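Local coordinates for protein CBIX (Paracoccus pantotrophus, PDB 4CCS) that probably inserts ferrous iron into sirohydrochlorin as the terminal chelatase of siroheme biosynthesis in denitrifying bacteria, at residues L50-P61 with L74-A83; P179-H187 with L206-Q214. All coordinates share one frame; numbering follows the deposited sequence.

Contact 1 of 2, residues L50-P61 with L74-A83; sequences LDRADDETLIYP and LPRRLALAGA
L50 and L78 meet at about a right angle in the hydrophobic seam of a beta-alpha-beta unit, where helix 68-80 packs against strand 57-61 and the two type I turns before it. The strand and helix segments run roughly antiparallel, at 146°, with axes 12.1 Å apart at their closest. On the tightly packed side, the two branches of L50 divide the work. With CG anti to the carbonyl carbon (chi1 -58°), the branch ends reach the helix: CD2 rests on L78 CD2 at 3.9 Å, while CD1 lies over the backbone, 3.5 Å from R77 O. I59 and L78 lie alongside, running in opposing senses, with I59 CD1 4.0 Å from L78 CD2; the other branch of I59, CG2, reaches L74 CD2 at 4.1 Å. I88 of the next strand also touches L78.

The other side thins out toward solvent. D51 brings little more than its backbone near A81, and its carboxylate leads away; the end of R77 likewise leaves the contact and pairs with E73. G82 is the first residue past the helix to leave helical phi/psi, with positive phi. Beyond it the chain is packed again: A83 N bonds to L78 O at 2.9 Å, D55 OD1 accepts a hydrogen bond from the backbone of K85, and the buried methyl of A83 sits against the peptide, its CB 3.6 Å from D54 C.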
ATOM      1  N   LEU A  50       4.834 -18.262   6.600  1.00 31.86           N
ATOM      2  CA  LEU A  50       3.638 -18.491   7.404  1.00 32.97           C
ATOM      3  C   LEU A  50       3.709 -19.634   8.416  1.00 42.10           C
ATOM      4  O   LEU A  50       2.687 -19.903   9.064  1.00 42.65           O
ATOM      5  CB  LEU A  50       2.432 -18.721   6.473  1.00 32.53           C
ATOM      6  CG  LEU A  50       2.097 -17.615   5.465  1.00 36.48           C
ATOM      7  CD1 LEU A  50       1.115 -18.116   4.438  1.00 35.98           C
ATOM      8  CD2 LEU A  50       1.585 -16.363   6.150  1.00 37.80           C
ATOM      9  N   ASP A  51       4.862 -20.315   8.581  1.00 40.97           N
ATOM     10  CA  ASP A  51       4.839 -21.436   9.525  1.00 42.25           C
ATOM     11  C   ASP A  51       4.889 -20.987  11.015  1.00 47.45           C
ATOM     12  O   ASP A  51       4.662 -21.822  11.890  1.00 48.25           O
ATOM     13  CB  ASP A  51       5.858 -22.549   9.202  1.00 44.56           C
ATOM     14  CG  ASP A  51       7.289 -22.160   8.920  1.00 56.23           C
ATOM     15  OD1 ASP A  51       7.812 -21.265   9.622  1.00 58.98           O
ATOM     16  OD2 ASP A  51       7.931 -22.843   8.096  1.00 56.86           O
ATOM     17  N   ARG A  52       5.048 -19.676  11.295  1.00 44.39           N
ATOM     18  CA  ARG A  52       4.987 -19.169  12.671  1.00 44.81           C
ATOM     19  C   ARG A  52       3.517 -18.914  13.090  1.00 48.50           C
ATOM     20  O   ARG A  52       3.230 -18.762  14.279  1.00 48.46           O
ATOM     21  CB  ARG A  52       5.891 -17.931  12.875  1.00 46.48           C
ATOM     22  CG  ARG A  52       5.309 -16.595  12.420  1.00 57.48           C
ATOM     23  CD  ARG A  52       6.369 -15.506  12.388  1.00 61.61           C
ATOM     24  NE  ARG A  52       7.048 -15.482  11.093  1.00 61.25           N
ATOM     25  CZ  ARG A  52       7.970 -14.598  10.727  1.00 63.85           C
ATOM     26  NH1 ARG A  52       8.355 -13.641  11.566  1.00 31.65           N
ATOM     27  NH2 ARG A  52       8.523 -14.669   9.525  1.00 55.26           N
ATOM     28  N   ALA A  53       2.597 -18.884  12.104  1.00 43.80           N
ATOM     29  CA  ALA A  53       1.166 -18.663  12.312  1.00 42.86           C
ATOM     30  C   ALA A  53       0.455 -19.933  12.754  1.00 45.26           C
ATOM     31  O   ALA A  53       0.848 -21.035  12.374  1.00 45.08           O
ATOM     32  CB  ALA A  53       0.527 -18.136  11.034  1.00 43.46           C
ATOM     33  N   ASP A  54      -0.622 -19.763  13.531  1.00 40.78           N
ATOM     34  CA  ASP A  54      -1.490 -20.842  14.000  1.00 39.93           C
ATOM     35  C   ASP A  54      -2.954 -20.402  13.881  1.00 43.83           C
ATOM     36  O   ASP A  54      -3.219 -19.295  13.397  1.00 42.90           O
ATOM     37  CB  ASP A  54      -1.118 -21.306  15.426  1.00 41.25           C
ATOM     38  CG  ASP A  54      -1.008 -20.225  16.486  1.00 46.41           C
ATOM     39  OD1 ASP A  54      -1.797 -19.247  16.430  1.00 45.18           O
ATOM     40  OD2 ASP A  54      -0.174 -20.380  17.403  1.00 51.92           O
ATOM     41  N   ASP A  55      -3.899 -21.258  14.312  1.00 41.05           N
ATOM     42  CA  ASP A  55      -5.338 -20.999  14.247  1.00 40.85           C
ATOM     43  C   ASP A  55      -5.809 -19.751  15.011  1.00 42.41           C
ATOM     44  O   ASP A  55      -6.879 -19.234  14.695  1.00 42.34           O
ATOM     45  CB  ASP A  55      -6.130 -22.244  14.695  1.00 43.41           C
ATOM     46  CG  ASP A  55      -6.231 -23.316  13.623  1.00 56.35           C
ATOM     47  OD1 ASP A  55      -6.107 -22.974  12.425  1.00 55.84           O
ATOM     48  OD2 ASP A  55      -6.465 -24.490  13.981  1.00 65.95           O
ATOM     49  N   GLU A  56      -5.021 -19.257  15.986  1.00 37.42           N
ATOM     50  CA  GLU A  56      -5.384 -18.054  16.743  1.00 37.13           C
ATOM     51  C   GLU A  56      -4.584 -16.808  16.312  1.00 38.39           C
ATOM     52  O   GLU A  56      -4.603 -15.791  17.011  1.00 37.71           O
ATOM     53  CB  GLU A  56      -5.294 -18.306  18.263  1.00 39.04           C
ATOM     54  CG  GLU A  56      -6.514 -19.021  18.833  1.00 53.01           C
ATOM     55  CD  GLU A  56      -7.687 -18.128  19.198  1.00 83.03           C
ATOM     56  OE1 GLU A  56      -8.350 -17.597  18.277  1.00 77.72           O
ATOM     57  OE2 GLU A  56      -7.953 -17.968  20.412  1.00 82.55           O
ATOM     58  N   THR A  57      -3.903 -16.875  15.155  1.00 33.70           N
ATOM     59  CA  THR A  57      -3.113 -15.745  14.638  1.00 32.56           C
ATOM     60  C   THR A  57      -3.985 -14.852  13.746  1.00 33.52           C
ATOM     61  O   THR A  57      -4.805 -15.365  12.980  1.00 33.29           O
ATOM     62  CB  THR A  57      -1.837 -16.248  13.893  1.00 34.67           C
ATOM     63  OG1 THR A  57      -1.072 -17.094  14.754  1.00 29.88           O
ATOM     64  CG2 THR A  57      -0.939 -15.110  13.395  1.00 31.68           C
ATOM     65  N   LEU A  58      -3.802 -13.523  13.850  1.00 28.56           N
ATOM     66  CA  LEU A  58      -4.469 -12.553  12.978  1.00 27.97           C
ATOM     67  C   LEU A  58      -3.460 -12.172  11.879  1.00 29.23           C
ATOM     68  O   LEU A  58      -2.289 -11.961  12.174  1.00 28.30           O
ATOM     69  CB  LEU A  58      -4.907 -11.282  13.734  1.00 28.51           C
ATOM     70  CG  LEU A  58      -5.879 -11.414  14.929  1.00 33.82           C
ATOM     71  CD1 LEU A  58      -6.382 -10.046  15.341  1.00 34.07           C
ATOM     72  CD2 LEU A  58      -7.073 -12.282  14.592  1.00 36.21           C
ATOM     73  N   ILE A  59      -3.910 -12.097  10.629  1.00 25.84           N
ATOM     74  CA  ILE A  59      -3.064 -11.736   9.490  1.00 25.17           C
ATOM     75  C   ILE A  59      -3.434 -10.342   8.985  1.00 26.75           C
ATOM     76  O   ILE A  59      -4.584 -10.133   8.590  1.00 26.29           O
ATOM     77  CB  ILE A  59      -3.170 -12.807   8.348  1.00 28.49           C
ATOM     78  CG1 ILE A  59      -2.910 -14.274   8.851  1.00 28.96           C
ATOM     79  CG2 ILE A  59      -2.281 -12.452   7.148  1.00 28.73           C
ATOM     80  CD1 ILE A  59      -1.504 -14.578   9.572  1.00 34.22           C
ATOM     81  N   TYR A  60      -2.474  -9.393   8.993  1.00 22.60           N
ATOM     82  CA  TYR A  60      -2.706  -8.069   8.403  1.00 21.57           C
ATOM     83  C   TYR A  60      -1.989  -8.084   7.032  1.00 21.91           C
ATOM     84  O   TYR A  60      -0.761  -7.986   6.985  1.00 20.41           O
ATOM     85  CB  TYR A  60      -2.215  -6.904   9.279  1.00 21.78           C
ATOM     86  CG  TYR A  60      -2.538  -5.540   8.695  1.00 22.16           C
ATOM     87  CD1 TYR A  60      -1.661  -4.907   7.815  1.00 22.58           C
ATOM     88  CD2 TYR A  60      -3.722  -4.880   9.022  1.00 22.16           C
ATOM     89  CE1 TYR A  60      -1.961  -3.661   7.263  1.00 21.45           C
ATOM     90  CE2 TYR A  60      -4.026  -3.628   8.485  1.00 22.93           C
ATOM     91  CZ  TYR A  60      -3.147  -3.028   7.594  1.00 26.81           C
ATOM     92  OH  TYR A  60      -3.431  -1.783   7.083  1.00 23.70           O
ATOM     93  N   PRO A  61      -2.744  -8.243   5.937  1.00 18.96           N
ATOM     94  CA  PRO A  61      -2.122  -8.295   4.609  1.00 18.15           C
ATOM     95  C   PRO A  61      -1.820  -6.906   4.036  1.00 22.64           C
ATOM     96  O   PRO A  61      -2.710  -6.054   3.951  1.00 20.07           O
ATOM     97  CB  PRO A  61      -3.137  -9.069   3.763  1.00 19.58           C
ATOM     98  CG  PRO A  61      -4.465  -8.909   4.466  1.00 24.31           C
ATOM     99  CD  PRO A  61      -4.220  -8.369   5.857  1.00 19.82           C
ATOM    100  N   LEU A  74      -4.236 -17.019  -0.018  1.00 49.80           N
ATOM    101  CA  LEU A  74      -3.698 -16.809   1.329  1.00 49.23           C
ATOM    102  C   LEU A  74      -4.314 -17.809   2.341  1.00 54.67           C
ATOM    103  O   LEU A  74      -3.530 -18.380   3.090  1.00 53.99           O
ATOM    104  CB  LEU A  74      -3.809 -15.333   1.773  1.00 48.58           C
ATOM    105  CG  LEU A  74      -3.024 -14.872   3.012  1.00 52.12           C
ATOM    106  CD1 LEU A  74      -1.524 -15.130   2.876  1.00 51.66           C
ATOM    107  CD2 LEU A  74      -3.257 -13.397   3.271  1.00 52.96           C
ATOM    108  N   PRO A  75      -5.658 -18.126   2.294  1.00 53.32           N
ATOM    109  CA  PRO A  75      -6.193 -19.156   3.199  1.00 54.08           C
ATOM    110  C   PRO A  75      -5.609 -20.553   2.917  1.00 60.39           C
ATOM    111  O   PRO A  75      -5.412 -21.318   3.859  1.00 60.36           O
ATOM    112  CB  PRO A  75      -7.699 -19.116   2.941  1.00 55.65           C
ATOM    113  CG  PRO A  75      -7.962 -17.742   2.525  1.00 59.69           C
ATOM    114  CD  PRO A  75      -6.765 -17.324   1.727  1.00 55.02           C
ATOM    115  N   ARG A  76      -5.323 -20.871   1.634  1.00 57.88           N
ATOM    116  CA  ARG A  76      -4.733 -22.147   1.215  1.00 58.10           C
ATOM    117  C   ARG A  76      -3.278 -22.237   1.710  1.00 62.20           C
ATOM    118  O   ARG A  76      -2.909 -23.247   2.306  1.00 62.58           O
ATOM    119  CB  ARG A  76      -4.824 -22.317  -0.315  1.00 58.89           C
ATOM    120  CG  ARG A  76      -4.448 -23.707  -0.827  1.00 68.83           C
ATOM    121  CD  ARG A  76      -4.143 -23.703  -2.316  1.00 74.34           C
ATOM    122  NE  ARG A  76      -2.906 -22.982  -2.630  1.00 78.49           N
ATOM    123  CZ  ARG A  76      -1.707 -23.548  -2.725  1.00 92.39           C
ATOM    124  NH1 ARG A  76      -1.564 -24.854  -2.536  1.00 78.64           N
ATOM    125  NH2 ARG A  76      -0.641 -22.813  -3.013  1.00 80.08           N
ATOM    126  N   ARG A  77      -2.477 -21.164   1.514  1.00 57.81           N
ATOM    127  CA  ARG A  77      -1.085 -21.084   1.979  1.00 57.12           C
ATOM    128  C   ARG A  77      -0.965 -21.098   3.521  1.00 60.90           C
ATOM    129  O   ARG A  77       0.100 -21.442   4.043  1.00 60.94           O
ATOM    130  CB  ARG A  77      -0.365 -19.872   1.376  1.00 56.06           C
ATOM    131  CG  ARG A  77       0.214 -20.157   0.001  1.00 63.37           C
ATOM    132  CD  ARG A  77       1.020 -18.999  -0.541  1.00 65.99           C
ATOM    133  NE  ARG A  77       0.797 -18.847  -1.978  1.00 69.02           N
ATOM    134  CZ  ARG A  77       1.384 -17.936  -2.745  1.00 79.40           C
ATOM    135  NH1 ARG A  77       2.257 -17.079  -2.224  1.00 65.96           N
ATOM    136  NH2 ARG A  77       1.108 -17.875  -4.040  1.00 64.45           N
ATOM    137  N   LEU A  78      -2.062 -20.744   4.236  1.00 56.11           N
ATOM    138  CA  LEU A  78      -2.136 -20.757   5.698  1.00 55.45           C
ATOM    139  C   LEU A  78      -2.593 -22.130   6.207  1.00 61.19           C
ATOM    140  O   LEU A  78      -1.984 -22.654   7.139  1.00 60.49           O
ATOM    141  CB  LEU A  78      -3.077 -19.659   6.231  1.00 54.74           C
ATOM    142  CG  LEU A  78      -2.548 -18.222   6.262  1.00 57.94           C
ATOM    143  CD1 LEU A  78      -3.697 -17.228   6.247  1.00 57.46           C
ATOM    144  CD2 LEU A  78      -1.657 -17.974   7.468  1.00 58.69           C
ATOM    145  N   ALA A  79      -3.667 -22.704   5.599  1.00 59.42           N
ATOM    146  CA  ALA A  79      -4.254 -24.008   5.953  1.00 60.13           C
ATOM    147  C   ALA A  79      -3.257 -25.156   5.850  1.00 65.85           C
ATOM    148  O   ALA A  79      -3.305 -26.080   6.670  1.00 65.67           O
ATOM    149  CB  ALA A  79      -5.474 -24.298   5.093  1.00 60.88           C
ATOM    150  N   LEU A  80      -2.359 -25.094   4.845  1.00 62.95           N
ATOM    151  CA  LEU A  80      -1.309 -26.087   4.633  1.00 63.16           C
ATOM    152  C   LEU A  80      -0.247 -25.940   5.720  1.00 66.78           C
ATOM    153  O   LEU A  80       0.149 -26.944   6.310  1.00 66.71           O
ATOM    154  CB  LEU A  80      -0.670 -25.945   3.238  1.00 63.44           C
ATOM    155  CG  LEU A  80      -1.553 -26.258   2.019  1.00 68.31           C
ATOM    156  CD1 LEU A  80      -0.977 -25.632   0.772  1.00 68.61           C
ATOM    157  CD2 LEU A  80      -1.746 -27.759   1.821  1.00 70.57           C
ATOM    158  N   ALA A  81       0.164 -24.681   6.020  1.00 62.45           N
ATOM    159  CA  ALA A  81       1.164 -24.318   7.035  1.00 61.63           C
ATOM    160  C   ALA A  81       0.775 -24.715   8.474  1.00 64.09           C
ATOM    161  O   ALA A  81       1.611 -24.633   9.377  1.00 63.40           O
ATOM    162  CB  ALA A  81       1.461 -22.826   6.962  1.00 62.34           C
ATOM    163  N   GLY A  82      -0.483 -25.153   8.679  1.00 60.17           N
ATOM    164  CA  GLY A  82      -1.016 -25.578   9.973  1.00 59.95           C
ATOM    165  C   GLY A  82      -1.945 -24.540  10.609  1.00 63.89           C
ATOM    166  O   GLY A  82      -2.282 -24.681  11.788  1.00 63.50           O
ATOM    167  N   ALA A  83      -2.377 -23.519   9.830  1.00 60.04           N
ATOM    168  CA  ALA A  83      -3.250 -22.440  10.308  1.00 59.36           C
ATOM    169  C   ALA A  83      -4.523 -22.203   9.437  1.00 62.58           C
ATOM    170  O   ALA A  83      -4.674 -21.094   8.907  1.00 62.01           O
ATOM    171  CB  ALA A  83      -2.443 -21.154  10.433  1.00 60.00           C
TER

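Contact 2 of 2, residues P179-H187 with L206-Q214; sequences PLFATQAEH and LPPVGLAPQ
The imidazole of H187 carries the pyrrolidine of P208 over one face and the amide oxygen of Q184 at its edge. P208 CD lies 4.1 Å from the ring centroid, 25° off the normal, a CH-pi contact displaced toward the rim. In the ring plane, H187 ND1 donates to Q184 OE1 at 2.8 Å (N-H...O angle 161°), close to the C=O direction. A bend at chi2 (71°) folds the Q184 amide back to this edge, and its NE2 comes 3.3 Å from L211 CD1. An alanine in place of H187 would probably strip P208 of its aromatic cover and leave the Q184 amide free to turn.

This is the second, CbiX-family half of the chelatase fold, where the end of strand 175-179 and the helix starting at Q184 meet the loop after strand 204-205. V209 N donates to P179 O at 3.0 Å and G210 N to F181 O at 2.9 Å, so two successive amides hold the 3-10 turn 209-211. G210 fits because a side chain here would run into A182 O; one water donates to both A182 O and G210 O. T183 N-caps the helix, its OG1 accepting from E186 N while donating to E186 OE1. E186 also touches H10 and Q12 of the first half, consistent with a position facing the cleft between the halves.

Since ND1 is committed to Q184 OE1, NE2 is the ring nitrogen not engaged by this bond, and the proline on the face is likely to help hold the ring's orientation.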
ATOM      1  N   PRO A 179       2.667   7.567  -5.149  1.00 14.36           N
ATOM      2  CA  PRO A 179       2.624   6.140  -5.516  1.00 13.79           C
ATOM      3  C   PRO A 179       1.840   5.379  -4.454  1.00 17.49           C
ATOM      4  O   PRO A 179       2.231   5.335  -3.281  1.00 15.96           O
ATOM      5  CB  PRO A 179       4.102   5.716  -5.534  1.00 15.37           C
ATOM      6  CG  PRO A 179       4.866   6.995  -5.710  1.00 19.14           C
ATOM      7  CD  PRO A 179       4.057   8.006  -4.922  1.00 14.98           C
ATOM      8  N   LEU A 180       0.716   4.790  -4.869  1.00 13.96           N
ATOM      9  CA  LEU A 180      -0.142   4.051  -3.972  1.00 14.51           C
ATOM     10  C   LEU A 180       0.326   2.599  -3.917  1.00 17.30           C
ATOM     11  O   LEU A 180      -0.275   1.719  -4.527  1.00 15.86           O
ATOM     12  CB  LEU A 180      -1.611   4.230  -4.413  1.00 15.02           C
ATOM     13  CG  LEU A 180      -2.673   3.880  -3.385  1.00 19.06           C
ATOM     14  CD1 LEU A 180      -2.780   4.981  -2.336  1.00 19.44           C
ATOM     15  CD2 LEU A 180      -4.024   3.666  -4.082  1.00 21.08           C
ATOM     16  N   PHE A 181       1.467   2.379  -3.210  1.00 13.60           N
ATOM     17  CA  PHE A 181       2.114   1.076  -3.026  1.00 13.44           C
ATOM     18  C   PHE A 181       2.342   0.834  -1.524  1.00 17.87           C
ATOM     19  O   PHE A 181       2.776   1.743  -0.808  1.00 16.47           O
ATOM     20  CB  PHE A 181       3.457   1.028  -3.780  1.00 14.66           C
ATOM     21  CG  PHE A 181       3.326   0.979  -5.289  1.00 14.95           C
ATOM     22  CD1 PHE A 181       3.082   2.138  -6.023  1.00 17.27           C
ATOM     23  CD2 PHE A 181       3.408  -0.231  -5.969  1.00 16.52           C
ATOM     24  CE1 PHE A 181       2.923   2.088  -7.415  1.00 17.13           C
ATOM     25  CE2 PHE A 181       3.287  -0.277  -7.367  1.00 18.15           C
ATOM     26  CZ  PHE A 181       3.045   0.880  -8.077  1.00 16.43           C
ATOM     27  N   ALA A 182       2.085  -0.400  -1.074  1.00 15.71           N
ATOM     28  CA  ALA A 182       2.228  -0.791   0.328  1.00 16.05           C
ATOM     29  C   ALA A 182       3.674  -1.076   0.731  1.00 20.40           C
ATOM     30  O   ALA A 182       3.997  -0.942   1.910  1.00 19.86           O
ATOM     31  CB  ALA A 182       1.358  -2.003   0.616  1.00 16.74           C
ATOM     32  N   THR A 183       4.537  -1.504  -0.225  1.00 15.33           N
ATOM     33  CA  THR A 183       5.946  -1.813   0.079  1.00 15.00           C
ATOM     34  C   THR A 183       6.876  -1.216  -0.941  1.00 18.18           C
ATOM     35  O   THR A 183       6.476  -1.019  -2.096  1.00 16.83           O
ATOM     36  CB  THR A 183       6.211  -3.341   0.157  1.00 19.56           C
ATOM     37  OG1 THR A 183       6.164  -3.928  -1.153  1.00 17.10           O
ATOM     38  CG2 THR A 183       5.279  -4.075   1.126  1.00 16.33           C
ATOM     39  N   GLN A 184       8.128  -0.963  -0.527  1.00 15.39           N
ATOM     40  CA  GLN A 184       9.159  -0.452  -1.429  1.00 16.35           C
ATOM     41  C   GLN A 184       9.477  -1.488  -2.522  1.00 18.20           C
ATOM     42  O   GLN A 184       9.625  -1.097  -3.676  1.00 17.98           O
ATOM     43  CB  GLN A 184      10.438  -0.019  -0.665  1.00 18.20           C
ATOM     44  CG  GLN A 184      11.526   0.615  -1.570  1.00 26.90           C
ATOM     45  CD  GLN A 184      11.151   2.005  -2.069  1.00 50.25           C
ATOM     46  OE1 GLN A 184      10.413   2.174  -3.044  1.00 38.84           O
ATOM     47  NE2 GLN A 184      11.653   3.045  -1.420  1.00 54.15           N
ATOM     48  N   ALA A 185       9.518  -2.798  -2.181  1.00 15.73           N
ATOM     49  CA  ALA A 185       9.836  -3.856  -3.164  1.00 15.78           C
ATOM     50  C   ALA A 185       8.829  -3.858  -4.324  1.00 17.30           C
ATOM     51  O   ALA A 185       9.240  -3.855  -5.482  1.00 15.83           O
ATOM     52  CB  ALA A 185       9.902  -5.226  -2.494  1.00 16.84           C
ATOM     53  N   GLU A 186       7.515  -3.754  -4.019  1.00 14.66           N
ATOM     54  CA  GLU A 186       6.494  -3.698  -5.072  1.00 14.47           C
ATOM     55  C   GLU A 186       6.593  -2.413  -5.883  1.00 17.13           C
ATOM     56  O   GLU A 186       6.442  -2.454  -7.105  1.00 17.66           O
ATOM     57  CB  GLU A 186       5.094  -3.881  -4.499  1.00 15.55           C
ATOM     58  CG  GLU A 186       4.892  -5.276  -3.939  1.00 17.61           C
ATOM     59  CD  GLU A 186       3.669  -5.362  -3.063  1.00 25.28           C
ATOM     60  OE1 GLU A 186       3.659  -4.777  -1.955  1.00 21.77           O
ATOM     61  OE2 GLU A 186       2.696  -5.996  -3.513  1.00 19.61           O
ATOM     62  N   HIS A 187       6.875  -1.285  -5.213  1.00 13.66           N
ATOM     63  CA  HIS A 187       7.031   0.016  -5.864  1.00 12.86           C
ATOM     64  C   HIS A 187       8.196  -0.010  -6.882  1.00 17.51           C
ATOM     65  O   HIS A 187       7.991   0.344  -8.039  1.00 15.94           O
ATOM     66  CB  HIS A 187       7.267   1.121  -4.823  1.00 13.20           C
ATOM     67  CG  HIS A 187       7.581   2.468  -5.412  1.00 16.13           C
ATOM     68  ND1 HIS A 187       8.769   3.131  -5.120  1.00 17.75           N
ATOM     69  CD2 HIS A 187       6.854   3.231  -6.266  1.00 17.60           C
ATOM     70  CE1 HIS A 187       8.714   4.275  -5.789  1.00 17.08           C
ATOM     71  NE2 HIS A 187       7.582   4.382  -6.492  1.00 17.34           N
ATOM     72  N   LEU A 206       6.379  11.695  -4.959  1.00 16.87           N
ATOM     73  CA  LEU A 206       6.578  11.357  -3.554  1.00 15.98           C
ATOM     74  C   LEU A 206       7.041   9.913  -3.349  1.00 19.32           C
ATOM     75  O   LEU A 206       6.851   9.093  -4.248  1.00 17.12           O
ATOM     76  CB  LEU A 206       5.263  11.607  -2.762  1.00 15.39           C
ATOM     77  CG  LEU A 206       4.674  13.033  -2.804  1.00 19.03           C
ATOM     78  CD1 LEU A 206       3.414  13.113  -1.931  1.00 17.79           C
ATOM     79  CD2 LEU A 206       5.700  14.074  -2.307  1.00 22.30           C
ATOM     80  N   PRO A 207       7.590   9.580  -2.145  1.00 16.95           N
ATOM     81  CA  PRO A 207       7.909   8.188  -1.817  1.00 16.63           C
ATOM     82  C   PRO A 207       6.561   7.401  -1.760  1.00 17.91           C
ATOM     83  O   PRO A 207       5.512   8.043  -1.573  1.00 14.89           O
ATOM     84  CB  PRO A 207       8.523   8.297  -0.405  1.00 18.53           C
ATOM     85  CG  PRO A 207       9.097   9.639  -0.348  1.00 22.27           C
ATOM     86  CD  PRO A 207       8.174  10.507  -1.146  1.00 18.40           C
ATOM     87  N   PRO A 208       6.577   6.036  -1.926  1.00 15.51           N
ATOM     88  CA  PRO A 208       5.343   5.242  -1.857  1.00 15.43           C
ATOM     89  C   PRO A 208       4.685   5.399  -0.480  1.00 20.03           C
ATOM     90  O   PRO A 208       5.389   5.591   0.528  1.00 19.53           O
ATOM     91  CB  PRO A 208       5.813   3.805  -2.132  1.00 16.72           C
ATOM     92  CG  PRO A 208       7.233   3.794  -1.708  1.00 20.97           C
ATOM     93  CD  PRO A 208       7.764   5.159  -2.065  1.00 16.40           C
ATOM     94  N   VAL A 209       3.341   5.420  -0.457  1.00 15.71           N
ATOM     95  CA  VAL A 209       2.539   5.639   0.761  1.00 15.24           C
ATOM     96  C   VAL A 209       2.890   4.651   1.901  1.00 19.23           C
ATOM     97  O   VAL A 209       2.883   5.068   3.057  1.00 18.36           O
ATOM     98  CB  VAL A 209       1.013   5.690   0.449  1.00 18.65           C
ATOM     99  CG1 VAL A 209       0.458   4.321   0.009  1.00 18.11           C
ATOM    100  CG2 VAL A 209       0.217   6.264   1.624  1.00 18.86           C
ATOM    101  N   GLY A 210       3.237   3.379   1.585  1.00 16.74           N
ATOM    102  CA  GLY A 210       3.586   2.354   2.586  1.00 16.25           C
ATOM    103  C   GLY A 210       4.783   2.726   3.484  1.00 19.49           C
ATOM    104  O   GLY A 210       4.931   2.143   4.564  1.00 19.33           O
ATOM    105  N   LEU A 211       5.617   3.685   3.060  1.00 17.44           N
ATOM    106  CA  LEU A 211       6.798   4.121   3.829  1.00 18.10           C
ATOM    107  C   LEU A 211       6.529   5.326   4.736  1.00 21.57           C
ATOM    108  O   LEU A 211       7.443   5.759   5.445  1.00 20.43           O
ATOM    109  CB  LEU A 211       7.996   4.425   2.913  1.00 18.75           C
ATOM    110  CG  LEU A 211       8.520   3.284   2.025  1.00 24.95           C
ATOM    111  CD1 LEU A 211       9.676   3.774   1.167  1.00 26.13           C
ATOM    112  CD2 LEU A 211       8.947   2.062   2.849  1.00 27.42           C
ATOM    113  N   ALA A 212       5.295   5.862   4.718  1.00 17.54           N
ATOM    114  CA  ALA A 212       4.945   7.047   5.514  1.00 17.11           C
ATOM    115  C   ALA A 212       5.109   6.829   7.022  1.00 19.25           C
ATOM    116  O   ALA A 212       4.869   5.724   7.498  1.00 17.01           O
ATOM    117  CB  ALA A 212       3.531   7.513   5.191  1.00 18.04           C
ATOM    118  N   PRO A 213       5.469   7.890   7.791  1.00 19.64           N
ATOM    119  CA  PRO A 213       5.653   7.719   9.245  1.00 19.96           C
ATOM    120  C   PRO A 213       4.401   7.300  10.001  1.00 22.48           C
ATOM    121  O   PRO A 213       4.513   6.638  11.033  1.00 21.83           O
ATOM    122  CB  PRO A 213       6.200   9.075   9.727  1.00 22.38           C
ATOM    123  CG  PRO A 213       6.149  10.000   8.574  1.00 26.16           C
ATOM    124  CD  PRO A 213       6.011   9.181   7.314  1.00 21.32           C
ATOM    125  N   GLN A 214       3.202   7.622   9.472  1.00 18.49           N
ATOM    126  CA  GLN A 214       1.950   7.278  10.159  1.00 18.06           C
ATOM    127  C   GLN A 214       1.438   5.869   9.864  1.00 20.66           C
ATOM    128  O   GLN A 214       0.436   5.481  10.449  1.00 19.25           O
ATOM    129  CB  GLN A 214       0.842   8.307   9.870  1.00 19.73           C
ATOM    130  CG  GLN A 214       1.206   9.740  10.235  1.00 24.59           C
ATOM    131  CD  GLN A 214       2.000  10.482   9.178  1.00 38.74           C
ATOM    132  OE1 GLN A 214       2.401   9.935   8.141  1.00 35.52           O
ATOM    133  NE2 GLN A 214       2.305  11.746   9.439  1.00 38.36           N
TER
HETATM  134  O   HOH W   1       5.279  -0.713   4.354  1.00 22.66           O

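Overall arrangement
From the N terminus, the chain enters the first four-stranded parallel sheet, and contact 1 closes the short excursion from strand 57-61 through helix 68-80, just before strand 87-88. The chain then passes along helix 98-113 into the second sheet, which repeats the strand order 2-1-3-4. There contact 2 closes a longer loop of 18 residues, just over half helical, joining the end of strand 175-179 to the segment after strand 204-205. The two loops follow in series and neither nest nor cross; their centres are 25 Å apart. Contact 1 ties helix to strand within the first half, contact 2 the strand ends of the second, at a point where A182 also touches F92 of the first half.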